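Local coordinates for Cys-Gly metallodipeptidase DUG1 (Saccharomyces cerevisiae, PDB 4G1P) that hydrolyses the Cys-Gly dipeptide as a dinuclear metallopeptidase of the M20 family and serves as catalytic component of the glutathione-degrading complex, at the interface of chains A and B. Sequence-based numbering; all coordinates share one arbitrary frame. Chains: chain A/B, Cys-Gly metallodipeptidase DUG1.

The interface of chains A and B. Residues chain A 253, 256-258, 319, 321; chain B 246-247, 249-250, 373.
A:Ser258 is the polar hub here, its hydroxyl pointing at helix 244-252 of chain B. OG donates to the carboxylate oxygen OD1 of B:Asp247 at 3.0 Å, which accepts through its anti lone pair, on the side away from the other oxygen. The amide oxygen OE1 of B:Gln250 also lies 2.9 Å from OG of A:Ser258; the hydroxyl's one proton cannot serve both oxygens fully at once, so OE1 is likely to be a competing acceptor. A water joins the group, its O 3.1 Å from the backbone N of A:Ser258, and bridges to B:Gln250 OE1 as well. CD1 of B:Leu373 flanks OG of A:Ser258 at 3.6 Å. An alanine in place of B:Asp247 would remove this carboxylate acceptor and would probably weaken the polar end of the contact.

Beside the polar group, apolar contacts take over: B:Ile246, next to B:Asp247 in the helix, crosses A:Val256 at about a right angle, its tip CD1 3.8 Å from CG1 of A:Val256, while its CG2 branch lies 3.4 Å from the carbonyl O of A:Asp257. Strand 318-325 borders the isoleucine, with the carbonyl O of A:Leu319 near its CD1 and A:Ile321 CD1 more loosely alongside. CB of B:Met249 rests on CA of A:Gly253 at 3.8 Å.

Behind the first shell, the torsions set the aim. OG of A:Ser258 stands anti to its carbonyl carbon (chi1 -49°), and the extended chain of B:Gln250 carries its amide to the serine. Repeated by the twofold, this helix-to-loop patch helps hold the homodimer together, its centre about 25 Å from the active-site A:Glu171.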
loop_
_atom_site.group_PDB
_atom_site.type_symbol
_atom_site.label_atom_id
_atom_site.label_comp_id
_atom_site.label_asym_id
_atom_site.label_seq_id
_atom_site.Cartn_x
_atom_site.Cartn_y
_atom_site.Cartn_z
ATOM N N GLY A 253 17.141 0.840 -2.059
ATOM C CA GLY A 253 17.840 2.094 -1.867
ATOM C C GLY A 253 19.214 2.103 -2.504
ATOM O O GLY A 253 19.977 3.042 -2.327
ATOM N N VAL A 256 19.509 3.676 -7.276
ATOM C CA VAL A 256 19.541 5.004 -7.874
ATOM C C VAL A 256 19.661 6.063 -6.781
ATOM O O VAL A 256 19.117 5.902 -5.705
ATOM C CB VAL A 256 18.254 5.270 -8.683
ATOM C CG1 VAL A 256 17.017 5.109 -7.801
ATOM C CG2 VAL A 256 18.283 6.657 -9.289
ATOM N N ASP A 257 20.382 7.144 -7.038
ATOM C CA ASP A 257 20.473 8.187 -6.027
ATOM C C ASP A 257 19.430 9.294 -6.218
ATOM O O ASP A 257 18.545 9.196 -7.055
ATOM C CB ASP A 257 21.898 8.747 -5.925
ATOM C CG ASP A 257 22.381 9.385 -7.222
ATOM O OD1 ASP A 257 21.555 9.943 -7.979
ATOM O OD2 ASP A 257 23.598 9.329 -7.480
ATOM N N SER A 258 19.544 10.345 -5.430
ATOM C CA SER A 258 18.520 11.365 -5.388
ATOM C C SER A 258 18.807 12.422 -6.434
ATOM O O SER A 258 18.185 13.487 -6.453
ATOM C CB SER A 258 18.480 11.990 -3.993
ATOM O OG SER A 258 18.443 10.984 -2.996
ATOM N N LEU A 319 15.547 5.529 -13.609
ATOM C CA LEU A 319 15.063 4.476 -12.721
ATOM C C LEU A 319 14.134 5.123 -11.718
ATOM O O LEU A 319 14.508 6.076 -11.038
ATOM C CB LEU A 319 16.224 3.768 -12.020
ATOM C CG LEU A 319 15.994 2.377 -11.410
ATOM C CD1 LEU A 319 17.321 1.677 -11.138
ATOM C CD2 LEU A 319 15.185 2.438 -10.123
ATOM N N ILE A 321 11.140 4.570 -8.529
ATOM C CA ILE A 321 10.697 3.622 -7.510
ATOM C C ILE A 321 9.236 3.881 -7.135
ATOM O O ILE A 321 8.895 4.950 -6.646
ATOM C CB ILE A 321 11.655 3.608 -6.305
ATOM C CG1 ILE A 321 12.972 2.970 -6.734
ATOM C CG2 ILE A 321 11.062 2.820 -5.144
ATOM C CD1 ILE A 321 14.038 3.006 -5.694
ATOM N N ILE B 246 12.484 7.788 -3.776
ATOM C CA ILE B 246 13.907 7.494 -3.834
ATOM C C ILE B 246 14.607 8.008 -2.569
ATOM O O ILE B 246 15.384 7.290 -1.930
ATOM C CB ILE B 246 14.531 8.052 -5.115
ATOM C CG1 ILE B 246 13.996 7.279 -6.321
ATOM C CG2 ILE B 246 16.036 7.951 -5.068
ATOM C CD1 ILE B 246 14.396 7.860 -7.676
ATOM N N ASP B 247 14.310 9.245 -2.194
ATOM C CA ASP B 247 14.820 9.774 -0.936
ATOM C C ASP B 247 14.413 8.865 0.220
ATOM O O ASP B 247 15.241 8.509 1.071
ATOM C CB ASP B 247 14.305 11.193 -0.702
ATOM C CG ASP B 247 14.672 12.136 -1.838
ATOM O OD1 ASP B 247 15.601 11.791 -2.595
ATOM O OD2 ASP B 247 14.038 13.209 -1.972
ATOM N N MET B 249 13.632 5.666 0.471
ATOM C CA MET B 249 14.351 4.412 0.636
ATOM C C MET B 249 15.677 4.653 1.340
ATOM O O MET B 249 16.149 3.827 2.123
ATOM C CB MET B 249 14.582 3.727 -0.706
ATOM C CG MET B 249 13.291 3.429 -1.457
ATOM S SD MET B 249 12.140 2.344 -0.577
ATOM C CE MET B 249 11.064 3.483 0.310
ATOM N N GLN B 250 16.273 5.802 1.074
ATOM C CA GLN B 250 17.528 6.128 1.707
ATOM C C GLN B 250 17.351 6.503 3.181
ATOM O O GLN B 250 18.080 6.019 4.036
ATOM C CB GLN B 250 18.267 7.192 0.893
ATOM C CG GLN B 250 19.063 6.555 -0.235
ATOM C CD GLN B 250 19.241 7.445 -1.447
ATOM O OE1 GLN B 250 18.937 8.638 -1.417
ATOM N NE2 GLN B 250 19.743 6.860 -2.534
ATOM N N LEU B 373 21.086 14.226 1.353
ATOM C CA LEU B 373 20.698 13.682 0.067
ATOM C C LEU B 373 20.824 14.731 -1.018
ATOM O O LEU B 373 20.938 14.398 -2.193
ATOM C CB LEU B 373 19.272 13.175 0.107
ATOM C CG LEU B 373 19.028 11.980 1.000
ATOM C CD1 LEU B 373 17.762 11.299 0.538
ATOM C CD2 LEU B 373 20.198 11.032 0.927
HETATM O O HOH W 1 21.422 9.874 -2.984
#